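Local structure of leucyl aminopeptidase (Trypanosoma brucei brucei, 5NTD) at residues R113-A118 with G436-P441; R211-P216 with H311-A316; S285-G290 with T338-E343; T410-A415 with P499-N504. The protein probably removes N-terminal residues such as leucine from peptides, as a metal-dependent M17 aminopeptidase with a two-metal active site. One frame throughout, in Å; residues are numbered along the deposited sequence.

Contact 1: R113-A118 with G436-P441; sequences RNNCPA and GETCFP. With SO4 (sulfate ion), chain B.
The edge of the Phe440 ring points at the flat face of the Asn114 side-chain amide, the two planes 90° apart, and Asn114 CG lies 3.7 Å from Phe440 CE1. The ring takes part through its edge, the amide through its face; Pro441 CD lies over one face of the ring, toward the rim. Phe440 CG is anti to its backbone N (chi1 -166°), which turns the ring toward Asn114. No direct polar bond joins the two segments, which run nearly antiparallel here. A water bridges them, 2.7 Å from Asn114 O and 2.8 Å from Cys439 O; it can donate to either carbonyl, but it has more acceptors nearby than protons. Further along, the methyl CG2 of Thr438 points into the backbone of 114-116, 3.8 Å from Asn115 OD1, while Thr438 OG1 turns to His413 O. Asn115 OD1 in turn accepts from Cys116 N at 2.7 Å, which holds the amide close to its own backbone. At the far end Cys116 CB packs on Gly436 CA at 3.9 Å, where the chain leaves helix 422-435 with positive phi.

The contact thus joins the loop between strand 99-107 and helix 120-131, in the N-terminal domain, to the turn after helix 422-435 and strand 439-441, in the catalytic domain. Tyr444 of a second subunit packs on Asn114. Strand 439-441 pairs with strand 415-419, and helix 422-435 packs behind Cys439 and Pro441.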
# COMPACT_ATOMS: atom_id res chain seq x y z
N ARG G 113 15.28 3.50 36.80
CA ARG G 113 16.51 4.33 36.78
C ARG G 113 16.57 5.36 35.66
O ARG G 113 17.40 6.24 35.68
CB ARG G 113 17.76 3.45 36.69
CG ARG G 113 17.95 2.68 35.38
CD ARG G 113 19.07 1.67 35.52
NE ARG G 113 19.36 0.96 34.29
CZ ARG G 113 18.80 -0.21 33.91
NH1 ARG G 113 19.14 -0.78 32.74
NH2 ARG G 113 17.91 -0.84 34.69
N ASN G 114 15.74 5.21 34.64
CA ASN G 114 15.70 6.20 33.53
C ASN G 114 14.59 7.21 33.67
O ASN G 114 14.31 7.98 32.75
CB ASN G 114 15.59 5.49 32.20
CG ASN G 114 16.71 4.54 31.99
OD1 ASN G 114 16.53 3.32 31.88
ND2 ASN G 114 17.89 5.08 31.93
N ASN G 115 13.95 7.22 34.83
CA ASN G 115 12.78 8.09 35.06
C ASN G 115 13.03 9.07 36.20
O ASN G 115 13.99 8.96 36.93
CB ASN G 115 11.54 7.25 35.32
CG ASN G 115 10.25 7.95 34.88
OD1 ASN G 115 10.23 9.13 34.58
ND2 ASN G 115 9.14 7.20 34.92
N CYS G 116 12.16 10.05 36.29
CA CYS G 116 12.13 11.03 37.40
C CYS G 116 11.40 10.43 38.59
O CYS G 116 10.24 10.04 38.45
CB CYS G 116 11.41 12.29 36.97
SG CYS G 116 11.22 13.50 38.31
N PRO G 117 12.08 10.31 39.77
CA PRO G 117 11.49 9.59 40.92
C PRO G 117 10.18 10.17 41.42
O PRO G 117 9.34 9.45 41.93
CB PRO G 117 12.56 9.74 42.00
CG PRO G 117 13.83 9.90 41.26
CD PRO G 117 13.49 10.60 39.97
N ALA G 118 10.03 11.47 41.22
CA ALA G 118 8.78 12.14 41.64
C ALA G 118 7.56 11.87 40.71
O ALA G 118 6.46 12.31 40.99
CB ALA G 118 9.00 13.64 41.73
N GLY G 436 12.14 16.14 35.07
CA GLY G 436 10.99 15.33 34.61
C GLY G 436 10.89 15.17 33.09
O GLY G 436 10.14 14.34 32.59
N GLU G 437 11.62 16.01 32.37
CA GLU G 437 11.62 16.03 30.88
C GLU G 437 12.68 15.05 30.39
O GLU G 437 13.79 15.41 29.99
CB GLU G 437 11.77 17.44 30.36
CG GLU G 437 10.53 18.25 30.76
CD GLU G 437 10.48 19.69 30.29
OE1 GLU G 437 11.44 20.14 29.65
OE2 GLU G 437 9.45 20.36 30.57
N THR G 438 12.33 13.78 30.53
CA THR G 438 13.29 12.68 30.49
C THR G 438 13.85 12.41 29.09
O THR G 438 13.20 12.66 28.11
CB THR G 438 12.69 11.37 31.01
OG1 THR G 438 11.41 11.18 30.42
CG2 THR G 438 12.53 11.41 32.51
N CYS G 439 15.09 11.94 29.06
CA CYS G 439 15.82 11.57 27.87
C CYS G 439 16.38 10.16 27.98
O CYS G 439 16.43 9.57 29.05
CB CYS G 439 16.98 12.56 27.58
SG CYS G 439 16.43 14.26 27.42
N PHE G 440 16.86 9.66 26.85
CA PHE G 440 17.59 8.38 26.81
C PHE G 440 18.55 8.37 25.64
O PHE G 440 18.24 8.91 24.58
CB PHE G 440 16.61 7.21 26.73
CG PHE G 440 17.26 5.90 27.02
CD1 PHE G 440 17.56 5.54 28.36
CD2 PHE G 440 17.70 5.09 26.00
CE1 PHE G 440 18.21 4.36 28.64
CE2 PHE G 440 18.37 3.92 26.28
CZ PHE G 440 18.62 3.53 27.59
N PRO G 441 19.76 7.81 25.81
CA PRO G 441 20.71 7.86 24.71
C PRO G 441 20.40 6.94 23.56
O PRO G 441 19.81 5.85 23.75
CB PRO G 441 22.03 7.42 25.32
CG PRO G 441 21.74 7.01 26.70
CD PRO G 441 20.29 7.11 26.97
S SO4 B . 16.01 0.10 38.05
O1 SO4 B . 15.10 -1.06 37.93
O2 SO4 B . 15.74 0.76 39.34
O3 SO4 B . 17.39 -0.43 37.98
O4 SO4 B . 15.84 1.04 36.96
O HOH W 1 16.61 8.97 31.73

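Contact 2: R211-P216 with H311-A316. With MN (manganese (II) ion), chain C; BES (2-(3-amino-2-hydroxy-4-phenyl-butyrylamino)-4-methyl-pentanoic acid), chain D.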
# COMPACT_ATOMS: atom_id res chain seq x y z
N ARG G 211 2.08 26.72 23.85
CA ARG G 211 1.23 27.60 23.02
C ARG G 211 1.73 27.60 21.59
O ARG G 211 0.95 27.49 20.64
CB ARG G 211 1.24 29.02 23.58
CG ARG G 211 0.26 29.96 22.89
CD ARG G 211 0.20 31.34 23.55
NE ARG G 211 -0.74 32.18 22.84
CZ ARG G 211 -2.07 32.05 22.91
NH1 ARG G 211 -2.64 31.18 23.74
NH2 ARG G 211 -2.84 32.82 22.13
N LEU G 212 3.03 27.78 21.44
CA LEU G 212 3.65 27.88 20.12
C LEU G 212 3.46 26.56 19.33
O LEU G 212 3.18 26.56 18.14
CB LEU G 212 5.13 28.23 20.22
CG LEU G 212 5.45 29.61 20.83
CD1 LEU G 212 6.91 29.68 21.17
CD2 LEU G 212 5.09 30.74 19.88
N VAL G 213 3.62 25.45 20.04
CA VAL G 213 3.54 24.12 19.43
C VAL G 213 2.09 23.78 19.05
O VAL G 213 1.81 23.36 17.93
CB VAL G 213 4.17 23.06 20.34
CG1 VAL G 213 4.01 21.67 19.75
CG2 VAL G 213 5.65 23.37 20.49
N ASP G 214 1.18 24.02 19.98
CA ASP G 214 -0.29 23.84 19.75
C ASP G 214 -0.80 24.68 18.58
O ASP G 214 -1.68 24.28 17.85
CB ASP G 214 -1.12 24.27 20.97
CG ASP G 214 -1.29 23.16 22.00
OD1 ASP G 214 -1.16 21.97 21.66
OD2 ASP G 214 -1.49 23.51 23.18
N ALA G 215 -0.26 25.87 18.43
CA ALA G 215 -0.78 26.84 17.47
C ALA G 215 -0.71 26.23 16.09
O ALA G 215 0.33 25.68 15.70
CB ALA G 215 -0.01 28.15 17.52
N PRO G 216 -1.78 26.38 15.30
CA PRO G 216 -1.73 25.88 13.94
C PRO G 216 -0.87 26.76 13.06
O PRO G 216 -0.60 27.90 13.41
CB PRO G 216 -3.18 25.95 13.50
CG PRO G 216 -3.72 27.12 14.25
CD PRO G 216 -3.04 27.05 15.59
N HIS G 311 3.47 20.56 14.96
CA HIS G 311 4.39 20.30 16.06
C HIS G 311 5.87 20.29 15.65
O HIS G 311 6.75 20.19 16.52
CB HIS G 311 4.10 18.99 16.77
CG HIS G 311 2.74 18.91 17.39
ND1 HIS G 311 2.15 17.72 17.70
CD2 HIS G 311 1.85 19.87 17.76
CE1 HIS G 311 0.95 17.93 18.22
NE2 HIS G 311 0.75 19.23 18.26
N ASP G 312 6.14 20.44 14.36
CA ASP G 312 7.50 20.23 13.83
C ASP G 312 8.44 21.40 14.13
O ASP G 312 9.62 21.40 13.76
CB ASP G 312 7.50 19.92 12.32
CG ASP G 312 8.56 18.95 11.93
OD1 ASP G 312 8.98 18.13 12.79
OD2 ASP G 312 9.04 18.90 10.73
N MET G 313 7.90 22.41 14.80
CA MET G 313 8.71 23.53 15.34
C MET G 313 8.95 23.37 16.86
O MET G 313 9.42 24.28 17.53
CB MET G 313 8.16 24.90 14.95
CG MET G 313 6.67 25.07 15.01
SD MET G 313 5.98 24.56 16.58
CE MET G 313 6.62 25.88 17.62
N GLY G 314 8.64 22.20 17.38
CA GLY G 314 8.74 21.93 18.82
C GLY G 314 10.13 22.08 19.39
O GLY G 314 10.30 22.47 20.53
N GLY G 315 11.13 21.77 18.59
CA GLY G 315 12.55 21.96 18.98
C GLY G 315 12.92 23.43 19.05
O GLY G 315 13.65 23.86 19.94
N ALA G 316 12.43 24.20 18.10
CA ALA G 316 12.67 25.67 18.09
C ALA G 316 11.98 26.33 19.29
O ALA G 316 12.53 27.21 19.93
CB ALA G 316 12.20 26.30 16.80
MN MN C . 10.08 17.49 9.91
N2 BES D . 9.31 16.12 11.18
C1 BES D . 9.47 14.73 10.76
C6 BES D . 9.72 13.76 11.94
C7 BES D . 8.52 13.27 12.71
C8 BES D . 7.99 14.03 13.75
C12 BES D . 7.96 12.03 12.44
C9 BES D . 6.89 13.57 14.47
C11 BES D . 6.84 11.57 13.16
C10 BES D . 6.30 12.34 14.17
C2 BES D . 10.64 14.71 9.75
O2 BES D . 10.79 15.96 8.99
C3 BES D . 10.37 13.62 8.76
O3 BES D . 9.68 13.99 7.77
N1 BES D . 10.94 12.45 9.06
C4 BES D . 10.85 11.25 8.29
C13 BES D . 12.00 11.13 7.29
C14 BES D . 11.78 10.10 6.18
C15 BES D . 10.42 10.10 5.49
C16 BES D . 12.81 10.31 5.09
C5 BES D . 10.92 10.04 9.16
O1 BES D . 10.16 9.11 8.89
O4 BES D . 11.71 10.01 10.11
O HOH W 2 -1.72 20.34 19.46
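Val213 and His311 meet with their side chains crossing at about a right angle. The methyl CG1 of Val213 comes obliquely to the imidazole, 3.4 Å from His311 CD2, and the carbonyl Val213 O lies in the ring plane at the same edge, 3.5 Å from that carbon. Round the ring, His311 NE2 is 3.0 Å from an in-plane water that donates to Asp214 OD1 at 2.8 Å, so the acid and the imidazole are linked through solvent instead of touching. The other branch of Val213, CG2, packs on Gly314 CA, in the first turn of helix 314-328.

Met313 reaches back from the N-cap position of that helix. Its chain is folded at every torsion, beginning with CG between the backbone N and the carbonyl carbon (chi1 42°), and this curl lays SD against Val213 CA at 3.8 Å and brings CE to 3.5 Å from Leu212 O. The same methyl touches Leu212 CB, so the thioether lies against the last turn of helix 196-214. Leu220 and Phe225 also pack against Met313.

Between His311 and Met313, Asp312 points the other way, and its OD2 binds manganese at 1.9 Å. Asp312 thus ties this helix junction to the two-metal centre of the M17 catalytic domain, where Lys289, Asp294 and Glu373 complete the protein ligands of this ion and bestatin adds its amine and hydroxyl.

Contact 3: S285-G290 with T338-E343; sequences SLVGKG and TLCLAE. With MN (manganese (II) ion), chain C; BES (2-(3-amino-2-hydroxy-4-phenyl-butyrylamino)-4-methyl-pentanoic acid), chain D.
Val287 and Cys340 touch on one face of two neighbouring parallel strands, with CG1 of the valine 3.8 Å from SG. Val287 CG1 is anti to its backbone N (chi1 -175°), whereas Cys340 SG lies beside its own N (chi1 -55°), and these choices lean the two groups together. Thr338 is on the same face; its OG1 shares a water with Leu286 O and bonds to Thr271 of the adjoining strand. On the opposite face Leu341 bends its CD2 to 3.9 Å from Gly290 CA, a close fit possible because Gly290 carries no side chain.

The backbones are joined by five bonds that alternate in direction, from Thr338 N to Leu286 O at 2.8 Å through to Ala342 N to Gly290 O at 3.1 Å. The bond from Gly290 N to Cys340 O is more bent, 132° at the hydrogen.

Lys289 stands out from the Val287 face with all its torsions extended, a straight arm that delivers NZ to manganese at 2.1 Å. Together with helix 314-328 the strands form a beta-alpha-beta crossover in the central sheet of the M17 catalytic domain; strand 283-291 carries this metal ligand to the bestatin site.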
# COMPACT_ATOMS: atom_id res chain seq x y z
N SER G 285 25.63 27.24 22.72
CA SER G 285 24.83 27.57 21.52
C SER G 285 23.69 26.59 21.35
O SER G 285 23.90 25.37 21.28
CB SER G 285 25.66 27.58 20.27
OG SER G 285 26.52 28.70 20.23
N LEU G 286 22.50 27.13 21.32
CA LEU G 286 21.29 26.35 21.11
C LEU G 286 20.88 26.48 19.66
O LEU G 286 20.90 27.58 19.10
CB LEU G 286 20.13 26.84 21.98
CG LEU G 286 20.43 26.93 23.48
CD1 LEU G 286 19.26 27.59 24.21
CD2 LEU G 286 20.69 25.56 24.08
N VAL G 287 20.45 25.37 19.08
CA VAL G 287 19.93 25.36 17.69
C VAL G 287 18.64 24.53 17.64
O VAL G 287 18.61 23.42 18.06
CB VAL G 287 20.96 24.75 16.73
CG1 VAL G 287 20.47 24.86 15.30
CG2 VAL G 287 22.28 25.47 16.87
N GLY G 288 17.58 25.13 17.13
CA GLY G 288 16.28 24.49 17.12
C GLY G 288 15.66 24.34 15.74
O GLY G 288 15.71 25.25 14.92
N LYS G 289 15.10 23.16 15.49
CA LYS G 289 14.37 22.87 14.23
C LYS G 289 13.04 23.59 14.34
O LYS G 289 12.18 23.22 15.14
CB LYS G 289 14.17 21.35 13.99
CG LYS G 289 13.34 21.01 12.76
CD LYS G 289 12.98 19.51 12.66
CE LYS G 289 12.04 19.20 11.48
NZ LYS G 289 11.51 17.81 11.36
N GLY G 290 12.89 24.61 13.52
CA GLY G 290 11.67 25.42 13.52
C GLY G 290 10.83 25.25 12.28
O GLY G 290 10.53 26.20 11.56
N THR G 338 19.62 29.81 18.09
CA THR G 338 19.41 29.92 16.63
C THR G 338 18.16 29.11 16.26
O THR G 338 18.11 27.90 16.43
CB THR G 338 20.65 29.49 15.85
OG1 THR G 338 21.72 30.41 16.12
CG2 THR G 338 20.38 29.48 14.35
N LEU G 339 17.17 29.82 15.77
CA LEU G 339 15.91 29.22 15.32
C LEU G 339 15.97 29.03 13.80
O LEU G 339 16.15 29.98 13.05
CB LEU G 339 14.73 30.09 15.66
CG LEU G 339 14.64 30.56 17.11
CD1 LEU G 339 13.44 31.48 17.24
CD2 LEU G 339 14.52 29.40 18.08
N CYS G 340 15.85 27.78 13.38
CA CYS G 340 15.90 27.43 11.97
C CYS G 340 14.47 27.36 11.48
O CYS G 340 13.83 26.30 11.51
CB CYS G 340 16.63 26.11 11.76
SG CYS G 340 18.28 26.04 12.47
N LEU G 341 13.98 28.50 11.04
CA LEU G 341 12.56 28.65 10.69
C LEU G 341 12.30 28.51 9.19
O LEU G 341 12.87 29.20 8.35
CB LEU G 341 12.01 30.00 11.12
CG LEU G 341 12.18 30.32 12.59
CD1 LEU G 341 11.67 31.75 12.87
CD2 LEU G 341 11.43 29.35 13.47
N ALA G 342 11.42 27.57 8.89
CA ALA G 342 11.00 27.32 7.50
C ALA G 342 9.70 26.53 7.52
O ALA G 342 9.41 25.81 8.46
CB ALA G 342 12.05 26.54 6.73
N GLU G 343 8.91 26.71 6.49
CA GLU G 343 7.84 25.76 6.18
C GLU G 343 8.34 24.87 5.04
O GLU G 343 8.84 25.38 4.04
CB GLU G 343 6.53 26.41 5.78
CG GLU G 343 5.47 25.36 5.42
CD GLU G 343 4.08 25.92 5.27
OE1 GLU G 343 3.89 27.14 5.01
OE2 GLU G 343 3.13 25.10 5.29
MN MN C . 10.08 17.49 9.91
N2 BES D . 9.31 16.12 11.18
C1 BES D . 9.47 14.73 10.76
C6 BES D . 9.72 13.76 11.94
C7 BES D . 8.52 13.27 12.71
C8 BES D . 7.99 14.03 13.75
C12 BES D . 7.96 12.03 12.44
C9 BES D . 6.89 13.57 14.47
C11 BES D . 6.84 11.57 13.16
C10 BES D . 6.30 12.34 14.17
C2 BES D . 10.64 14.71 9.75
O2 BES D . 10.79 15.96 8.99
C3 BES D . 10.37 13.62 8.76
O3 BES D . 9.68 13.99 7.77
N1 BES D . 10.94 12.45 9.06
C4 BES D . 10.85 11.25 8.29
C13 BES D . 12.00 11.13 7.29
C14 BES D . 11.78 10.10 6.18
C15 BES D . 10.42 10.10 5.49
C16 BES D . 12.81 10.31 5.09
C5 BES D . 10.92 10.04 9.16
O1 BES D . 10.16 9.11 8.89
O4 BES D . 11.71 10.01 10.11
O HOH W 3 22.86 29.28 18.40

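Contact 4: T410-A415 with P499-N504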
# COMPACT_ATOMS: atom_id res chain seq x y z
N THR G 410 13.21 5.22 21.53
CA THR G 410 13.15 5.72 22.95
C THR G 410 11.77 6.10 23.47
O THR G 410 11.58 6.36 24.64
CB THR G 410 14.10 6.90 23.20
OG1 THR G 410 13.68 8.05 22.47
CG2 THR G 410 15.51 6.55 22.80
N GLY G 411 10.79 6.10 22.59
CA GLY G 411 9.36 6.18 23.01
C GLY G 411 8.80 7.57 23.18
O GLY G 411 9.43 8.56 22.84
N ARG G 412 7.60 7.62 23.73
CA ARG G 412 6.82 8.86 23.76
C ARG G 412 7.26 9.85 24.85
O ARG G 412 6.97 11.02 24.76
CB ARG G 412 5.31 8.56 23.91
CG ARG G 412 4.68 7.62 22.88
CD ARG G 412 4.59 8.34 21.60
NE ARG G 412 3.74 7.70 20.61
CZ ARG G 412 2.54 8.14 20.23
NH1 ARG G 412 2.01 9.25 20.74
NH2 ARG G 412 1.87 7.45 19.32
N HIS G 413 7.98 9.36 25.85
CA HIS G 413 8.33 10.17 27.03
C HIS G 413 9.78 10.52 27.16
O HIS G 413 10.14 11.33 27.98
CB HIS G 413 7.87 9.50 28.32
CG HIS G 413 6.43 9.10 28.28
ND1 HIS G 413 6.02 7.90 27.76
CD2 HIS G 413 5.31 9.77 28.62
CE1 HIS G 413 4.71 7.83 27.81
NE2 HIS G 413 4.25 8.95 28.33
N HIS G 414 10.61 9.86 26.39
CA HIS G 414 12.05 10.06 26.46
C HIS G 414 12.60 10.55 25.13
O HIS G 414 12.57 9.82 24.14
CB HIS G 414 12.77 8.77 26.81
CG HIS G 414 12.54 8.31 28.21
ND1 HIS G 414 11.38 7.69 28.62
CD2 HIS G 414 13.33 8.36 29.30
CE1 HIS G 414 11.46 7.40 29.89
NE2 HIS G 414 12.64 7.80 30.33
N ALA G 415 13.12 11.77 25.13
CA ALA G 415 13.81 12.29 23.98
C ALA G 415 15.10 11.52 23.78
O ALA G 415 15.79 11.15 24.73
CB ALA G 415 14.11 13.76 24.15
N PRO G 499 8.12 13.37 22.45
CA PRO G 499 7.86 13.95 23.75
C PRO G 499 7.22 15.34 23.77
O PRO G 499 6.72 15.77 24.80
CB PRO G 499 9.26 13.99 24.37
CG PRO G 499 9.95 12.80 23.78
CD PRO G 499 9.47 12.80 22.36
N VAL G 500 7.28 16.04 22.64
CA VAL G 500 6.67 17.37 22.54
C VAL G 500 5.15 17.39 22.51
O VAL G 500 4.54 18.44 22.53
CB VAL G 500 7.18 18.20 21.36
CG1 VAL G 500 8.67 18.41 21.50
CG2 VAL G 500 6.83 17.57 20.02
N PHE G 501 4.53 16.23 22.43
CA PHE G 501 3.06 16.16 22.36
C PHE G 501 2.49 14.88 22.99
O PHE G 501 3.17 13.90 23.16
CB PHE G 501 2.54 16.33 20.92
CG PHE G 501 2.66 15.09 20.06
CD1 PHE G 501 3.84 14.77 19.42
CD2 PHE G 501 1.57 14.23 19.91
CE1 PHE G 501 3.96 13.62 18.67
CE2 PHE G 501 1.68 13.07 19.15
CZ PHE G 501 2.88 12.77 18.52
N ASN G 502 1.22 14.96 23.32
CA ASN G 502 0.45 13.79 23.67
C ASN G 502 -0.95 13.97 23.08
O ASN G 502 -1.17 14.82 22.27
CB ASN G 502 0.45 13.57 25.19
CG ASN G 502 -0.24 14.69 25.96
OD1 ASN G 502 -1.08 15.43 25.45
ND2 ASN G 502 0.10 14.79 27.22
N SER G 503 -1.89 13.17 23.53
CA SER G 503 -3.22 13.13 22.90
C SER G 503 -4.05 14.39 23.21
O SER G 503 -5.00 14.66 22.52
CB SER G 503 -4.00 11.89 23.29
OG SER G 503 -4.27 11.95 24.67
N ASN G 504 -3.61 15.17 24.18
CA ASN G 504 -4.19 16.51 24.44
C ASN G 504 -3.52 17.66 23.73
O ASN G 504 -3.98 18.79 23.81
CB ASN G 504 -4.20 16.80 25.93
CG ASN G 504 -5.15 15.89 26.69
OD1 ASN G 504 -6.20 15.50 26.18
ND2 ASN G 504 -4.76 15.51 27.87
O HOH W 4 4.58 12.26 24.54
O HOH W 5 3.89 11.41 21.82
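Arg412 folds back at its second torsion (chi2 -72°), and Phe501 places CG between its backbone N and carbonyl carbon (chi1 79°); together these turns bring the guanidinium beside the phenyl ring. Arg412 NH1 stops 4.2 Å from Phe501 CE2, with the planes 43° apart, so the approach is oblique and rather loose. A water sits over the centre of the ring, accepts from Arg412 NH1 at 3.1 Å and lies within donating distance of Phe501 O. A second water, 2.7 Å from Arg412 O and 2.6 Å from Phe501 O, again can donate to either carbonyl. The other end of the guanidinium is held by a salt bridge from NH2 to Asp468 of a second subunit.

Closer packing surrounds Pro499. Its CA approaches Arg412 O at 3.2 Å as a CH...O contact, and its CG lies against the backbone of His414 and Ala415, 3.6 Å from Ala415 N. The loop wraps round the proline ring here, and within the loop Thr410 OG1 donates to His414 O at 2.7 Å. Gly411, with positive phi, lets the chain turn away from helix 404-410 to begin this bend. In the other segment Asn502 OD1 accepts from Asn504 N in an Asx turn.

Phe501 also meets the ring of His311, and its side chain comes within about 5 Å of bestatin, nearest atoms, on the inhibitor's phenyl side. Phe501 thus lies just behind the phenyl side of the bestatin site of this M17 aminopeptidase, while Arg412 faces a subunit interface.

Contacts 2 and 3 lie in the buried interior of the catalytic domain, and both serve one manganese ion: Asp312 from a helix junction and Lys289 from a strand meet there, while Ala316 N probably bonds to Lys289 O. Their chemistry differs, apolar packing between helix ends in contact 2 and a ladder of backbone bonds in contact 3. Contacts 1 and 4 depend more on water between carbonyls and both touch the second subunit; contact 1 is largely buried, contact 4 only partly. They adjoin through His414 NE2 to Asn114 O and through Ala415 and Phe440. Contact 4 in turn adjoins contact 2, and both touch the third subunit.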